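PDB 6ULO: uncharacterized protein from Leptospira interrogans serogroup Icterohaemorrhagiae serovar copenhageni, which is of unknown function but carries a DUF7790 domain related to NADP-binding Rossmann folds and is probably attached to a membrane by a transmembrane helix. Local coordinates for residues T205-G208 with N209-K213; N238-L241 with N242-V245. All coordinates share one frame; numbering follows the deposited sequence.

Overall arrangement
Contact 1 (205-208 with 209-213) comes first along the chain and lies wholly within helix 203-214; contact 2 (238-241 with 242-245) follows, where helix 234-241 ends and the chain turns toward strand 245-246. Between them runs strand 218-222, a parallel member of the mixed eight-stranded sheet, so the order is helix, strand, helix, consistent with a Rossmann-like alternation, as the NADP_Rossmann clan of this family suggests. Their centres are about 9 Å apart, and both lie about 17 to 18 Å from the centre of the chain, on the same side of it. Asn242 joins them: its side-chain amide probably hydrogen-bonds Asn209 and Lys212, which ties the loop after one helix to the flank of the other.

Contact 1. Residues T205-G208 with N209-K213; sequences TGIG and NTLKK
Thr205 meets Asn209 one helical turn on, through backbone and side chain together. Asn209 N donates to Thr205 O at 3.0 Å, with the donor in the carbonyl plane. The two side chains lie side by side and point the same way: the methyl CG2 of Thr205, anti to its own backbone N and beside its carbonyl carbon (OG1 chi1 -78°), lies 3.7 Å from Asn209 ND2. The polar tip of Asn209 has its partner elsewhere, since OD1 is hydrogen-bonded to Asn242 ND2.

Gly206 receives the next i to i+4 bond, Thr210 N to Gly206 O at 2.8 Å, with an N-H...O angle of 163°. The Thr210 hydroxyl OG1 swings back along the helix to 3.0 Å from that same oxygen, and it is hydrogen-bonded to Thr30 OG1. At Ile207 the backbone bond from Leu211 N to Ile207 O is 2.9 Å long, and the branch methyl CG2 packs alongside Leu211 CD1 at 3.9 Å, a purely apolar pairing. Gly208 O accepts from Lys212 N at 2.9 Å. The first carbons of Lys212 run alongside this oxygen, CG at 3.3 Å, before the extended chain carries NZ away to hydrogen-bond Asn242 OD1.

Four successive bonds of this kind identify regular alpha-helix within 203-214. Its Ile207 and Leu211 side rests on the sheet, against Val68 and Val66 of strand 66-69, with Tyr88 of strand 86-91 touching both Ile207 and Thr210; helix 18-28 adds Leu27 against Thr210 and Leu211, while Pro244, in the loop after helix 234-241, touches Leu211 and Lys212.

Contact 2. Residues N238-L241 with N242-V245; sequences NSIL and NLPV
Asn242 N reaches back to Asn238 O at 3.0 Å, an i to i+4 bond at the C-terminal end of helix 234-241. Its N-H...O angle is only 136°, and the same N-H makes a weak second bond to Ser239 O. Leu243 N then donates to Ile240 O at 3.1 Å; this i to i+3 spacing is that of a 3-10-type turn, and the donor sits above the carbonyl plane, 66° out of it. Ile240 O also accepts from Gln287 NE2.

The side chain of Leu243 can be followed outward. CB passes 3.6 Å from Ile240 O. CG, anti to the carbonyl carbon (chi1 -68°), lies 3.5 Å from Ser239 O. There the branches divide: CD1 meets Ile240 CD1 at 4.0 Å, the two side chains running side by side in the same direction, whereas CD2 lies 4.1 Å from Ser239 O.

Two waters sit at the turn. One accepts from Asn242 ND2 at 3.1 Å and lies where it can donate to Ser239 O, though other acceptors compete for its protons. The other donates to both Leu241 O and Leu243 O, the latter at 2.6 Å, and so links carbonyls on either side of Asn242.

Ile240 and Leu243 are buried between layers: both lie on Ile221 of strand 218-222, Leu243 also on Val218, and Ile240 on Phe286 and Leu290 of helix 283-291. Ser239 touches Leu204 and Thr205 of helix 203-214, the helix against which the Asn242 side chain and Pro244 are also placed.

Contact 1. Residues T205-G208 with N209-K213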
ATOM      1  N   THR A 205      -1.451  -9.059  13.121  1.00 11.44           N
ATOM      2  CA  THR A 205      -1.702  -8.898  14.547  1.00 12.16           C
ATOM      3  C   THR A 205      -0.557  -8.159  15.207  1.00 12.00           C
ATOM      4  O   THR A 205      -0.773  -7.274  16.052  1.00 12.53           O
ATOM      5  CB  THR A 205      -1.930 -10.260  15.201  1.00 13.45           C
ATOM      6  OG1 THR A 205      -3.263 -10.671  14.894  1.00 14.64           O
ATOM      7  CG2 THR A 205      -1.802 -10.181  16.741  1.00 14.14           C
ATOM      8  N   GLY A 206       0.679  -8.473  14.787  1.00 11.60           N
ATOM      9  CA  GLY A 206       1.851  -7.826  15.355  1.00 13.02           C
ATOM     10  C   GLY A 206       1.874  -6.335  15.094  1.00 11.88           C
ATOM     11  O   GLY A 206       2.338  -5.567  15.938  1.00 12.45           O
ATOM     12  N   ILE A 207       1.389  -5.895  13.920  1.00 12.26           N
ATOM     13  CA  ILE A 207       1.342  -4.459  13.654  1.00 12.17           C
ATOM     14  C   ILE A 207       0.458  -3.777  14.681  1.00 11.63           C
ATOM     15  O   ILE A 207       0.814  -2.734  15.245  1.00 12.46           O
ATOM     16  CB  ILE A 207       0.845  -4.173  12.229  1.00 11.89           C
ATOM     17  CG1 ILE A 207       1.908  -4.563  11.206  1.00 13.46           C
ATOM     18  CG2 ILE A 207       0.464  -2.717  12.079  1.00 12.99           C
ATOM     19  CD1 ILE A 207       1.356  -4.502   9.762  1.00 14.29           C
ATOM     20  N   GLY A 208      -0.711  -4.359  14.947  1.00 11.81           N
ATOM     21  CA  GLY A 208      -1.595  -3.749  15.921  1.00 12.88           C
ATOM     22  C   GLY A 208      -0.966  -3.701  17.302  1.00 13.11           C
ATOM     23  O   GLY A 208      -1.082  -2.696  18.020  1.00 14.05           O
ATOM     24  N   ASN A 209      -0.265  -4.773  17.693  1.00 13.07           N
ATOM     25  CA  ASN A 209       0.367  -4.772  19.017  1.00 13.67           C
ATOM     26  C   ASN A 209       1.510  -3.761  19.086  1.00 13.41           C
ATOM     27  O   ASN A 209       1.674  -3.068  20.097  1.00 14.21           O
ATOM     28  CB  ASN A 209       0.871  -6.161  19.358  1.00 14.70           C
ATOM     29  CG  ASN A 209      -0.261  -7.131  19.573  1.00 15.46           C
ATOM     30  OD1 ASN A 209      -1.380  -6.736  19.896  1.00 15.10           O
ATOM     31  ND2 ASN A 209       0.029  -8.406  19.419  1.00 16.23           N
ATOM     32  N   THR A 210       2.301  -3.653  18.014  1.00 12.71           N
ATOM     33  CA  THR A 210       3.379  -2.680  17.982  1.00 13.00           C
ATOM     34  C   THR A 210       2.840  -1.267  18.085  1.00 13.65           C
ATOM     35  O   THR A 210       3.342  -0.450  18.865  1.00 14.48           O
ATOM     36  CB  THR A 210       4.166  -2.861  16.683  1.00 13.51           C
ATOM     37  OG1 THR A 210       4.875  -4.109  16.720  1.00 13.55           O
ATOM     38  CG2 THR A 210       5.135  -1.690  16.470  1.00 14.69           C
ATOM     39  N   LEU A 211       1.808  -0.956  17.308  1.00 13.03           N
ATOM     40  CA  LEU A 211       1.236   0.384  17.327  1.00 13.31           C
ATOM     41  C   LEU A 211       0.613   0.693  18.679  1.00 13.22           C
ATOM     42  O   LEU A 211       0.771   1.808  19.196  1.00 14.39           O
ATOM     43  CB  LEU A 211       0.208   0.524  16.211  1.00 13.57           C
ATOM     44  CG  LEU A 211       0.822   0.487  14.807  1.00 14.79           C
ATOM     45  CD1 LEU A 211      -0.224   0.784  13.731  1.00 15.65           C
ATOM     46  CD2 LEU A 211       2.003   1.464  14.650  1.00 15.89           C
ATOM     47  N   LYS A 212      -0.072  -0.286  19.287  1.00 14.19           N
ATOM     48  CA  LYS A 212      -0.590  -0.087  20.644  1.00 15.98           C
ATOM     49  C   LYS A 212       0.530   0.236  21.632  1.00 17.00           C
ATOM     50  O   LYS A 212       0.393   1.128  22.488  1.00 18.29           O
ATOM     51  CB  LYS A 212      -1.399  -1.307  21.082  1.00 15.16           C
ATOM     52  CG  LYS A 212      -2.786  -1.294  20.429  1.00 14.50           C
ATOM     53  CD  LYS A 212      -3.514  -2.599  20.632  1.00 15.35           C
ATOM     54  CE  LYS A 212      -4.938  -2.495  20.160  1.00 16.06           C
ATOM     55  NZ  LYS A 212      -5.702  -3.764  20.318  1.00 16.88           N
ATOM     56  N   LYS A 213       1.663  -0.460  21.513  1.00 16.94           N
ATOM     57  CA  LYS A 213       2.756  -0.251  22.452  1.00 19.06           C
ATOM     58  C   LYS A 213       3.312   1.160  22.342  1.00 19.96           C
ATOM     59  O   LYS A 213       3.701   1.758  23.348  1.00 20.72           O
ATOM     60  CB  LYS A 213       3.852  -1.305  22.230  1.00 20.46           C
ATOM     61  CG  LYS A 213       5.059  -1.183  23.168  1.00 23.69           C
ATOM     62  CD  LYS A 213       4.641  -1.226  24.641  1.00 27.19           C
ATOM     63  CE  LYS A 213       5.845  -1.431  25.574  1.00 29.92           C
ATOM     64  NZ  LYS A 213       5.541  -1.121  27.003  1.00 31.66           N
TER

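Contact 2. Residues N238-L241 with N242-V245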
ATOM      1  N   ASN A 238      -9.430 -11.390  13.679  1.00 13.93           N
ATOM      2  CA  ASN A 238      -8.722 -11.016  14.898  1.00 14.53           C
ATOM      3  C   ASN A 238      -7.706  -9.916  14.641  1.00 13.12           C
ATOM      4  O   ASN A 238      -7.583  -8.979  15.442  1.00 13.40           O
ATOM      5  CB  ASN A 238      -7.993 -12.225  15.482  1.00 16.84           C
ATOM      6  CG  ASN A 238      -8.914 -13.213  16.097  1.00 19.52           C
ATOM      7  OD1 ASN A 238     -10.106 -12.959  16.299  1.00 21.75           O
ATOM      8  ND2 ASN A 238      -8.370 -14.370  16.397  1.00 20.22           N
ATOM      9  N   SER A 239      -6.957 -10.011  13.539  1.00 13.03           N
ATOM     10  CA  SER A 239      -5.925  -9.002  13.333  0.59 13.02           C
ATOM     11  C   SER A 239      -6.535  -7.634  13.026  1.00 12.70           C
ATOM     12  O   SER A 239      -6.031  -6.624  13.522  1.00 13.48           O
ATOM     13  CB  SER A 239      -4.893  -9.433  12.285  0.59 13.81           C
ATOM     14  OG  SER A 239      -5.517  -9.624  11.042  0.59 14.28           O
ATOM     15  N   ILE A 240      -7.629  -7.568  12.250  1.00 12.89           N
ATOM     16  CA  ILE A 240      -8.241  -6.269  11.987  1.00 12.16           C
ATOM     17  C   ILE A 240      -8.873  -5.697  13.253  1.00 12.25           C
ATOM     18  O   ILE A 240      -8.749  -4.498  13.529  1.00 14.00           O
ATOM     19  CB  ILE A 240      -9.217  -6.326  10.800  1.00 12.36           C
ATOM     20  CG1 ILE A 240      -8.489  -6.829   9.542  1.00 12.91           C
ATOM     21  CG2 ILE A 240      -9.866  -4.953  10.585  1.00 14.29           C
ATOM     22  CD1 ILE A 240      -7.407  -5.944   9.052  1.00 13.58           C
ATOM     23  N   LEU A 241      -9.539  -6.541  14.056  1.00 13.05           N
ATOM     24  CA  LEU A 241     -10.097  -6.061  15.316  1.00 14.29           C
ATOM     25  C   LEU A 241      -9.024  -5.540  16.248  1.00 14.03           C
ATOM     26  O   LEU A 241      -9.292  -4.659  17.068  1.00 15.21           O
ATOM     27  CB  LEU A 241     -10.906  -7.169  15.998  1.00 16.46           C
ATOM     28  CG  LEU A 241     -12.391  -7.078  15.620  1.00 18.76           C
ATOM     29  CD1 LEU A 241     -12.681  -7.207  14.131  1.00 20.74           C
ATOM     30  CD2 LEU A 241     -13.183  -8.086  16.435  1.00 20.78           C
ATOM     31  N   ASN A 242      -7.813  -6.100  16.160  1.00 12.93           N
ATOM     32  CA  ASN A 242      -6.723  -5.712  17.040  1.00 13.31           C
ATOM     33  C   ASN A 242      -6.049  -4.408  16.633  1.00 13.32           C
ATOM     34  O   ASN A 242      -5.244  -3.870  17.395  1.00 14.30           O
ATOM     35  CB  ASN A 242      -5.687  -6.849  17.092  1.00 13.76           C
ATOM     36  CG  ASN A 242      -4.643  -6.625  18.134  1.00 13.88           C
ATOM     37  OD1 ASN A 242      -4.956  -6.440  19.331  1.00 14.88           O
ATOM     38  ND2 ASN A 242      -3.381  -6.645  17.703  1.00 13.66           N
ATOM     39  N   LEU A 243      -6.348  -3.869  15.461  1.00 13.77           N
ATOM     40  CA  LEU A 243      -5.675  -2.637  15.035  1.00 13.50           C
ATOM     41  C   LEU A 243      -6.206  -1.459  15.839  1.00 14.04           C
ATOM     42  O   LEU A 243      -7.437  -1.280  15.925  1.00 14.80           O
ATOM     43  CB  LEU A 243      -5.920  -2.346  13.556  1.00 14.21           C
ATOM     44  CG  LEU A 243      -5.289  -3.313  12.558  1.00 14.10           C
ATOM     45  CD1 LEU A 243      -5.781  -2.965  11.146  1.00 15.17           C
ATOM     46  CD2 LEU A 243      -3.746  -3.284  12.621  1.00 15.07           C
ATOM     47  N   PRO A 244      -5.327  -0.626  16.409  1.00 13.47           N
ATOM     48  CA  PRO A 244      -5.770   0.663  16.961  1.00 14.22           C
ATOM     49  C   PRO A 244      -6.056   1.610  15.802  1.00 14.71           C
ATOM     50  O   PRO A 244      -5.273   1.687  14.854  1.00 15.62           O
ATOM     51  CB  PRO A 244      -4.558   1.115  17.780  1.00 14.16           C
ATOM     52  CG  PRO A 244      -3.392   0.523  17.055  1.00 14.36           C
ATOM     53  CD  PRO A 244      -3.862  -0.799  16.484  1.00 14.53           C
ATOM     54  N   VAL A 245      -7.205   2.289  15.856  1.00 15.17           N
ATOM     55  CA  VAL A 245      -7.658   3.106  14.735  1.00 16.78           C
ATOM     56  C   VAL A 245      -8.175   4.444  15.233  1.00 19.42           C
ATOM     57  O   VAL A 245      -8.531   4.604  16.399  1.00 21.06           O
ATOM     58  CB  VAL A 245      -8.738   2.387  13.895  1.00 17.08           C
ATOM     59  CG1 VAL A 245      -8.200   1.077  13.375  1.00 17.43           C
ATOM     60  CG2 VAL A 245      -9.991   2.141  14.727  1.00 18.16           C
TER
HETATM   61  O   HOH W   1      -3.519  -6.089  14.609  1.00 13.04           O
HETATM   62  O   HOH W   2      -9.427  -1.976  17.434  1.00 35.32           O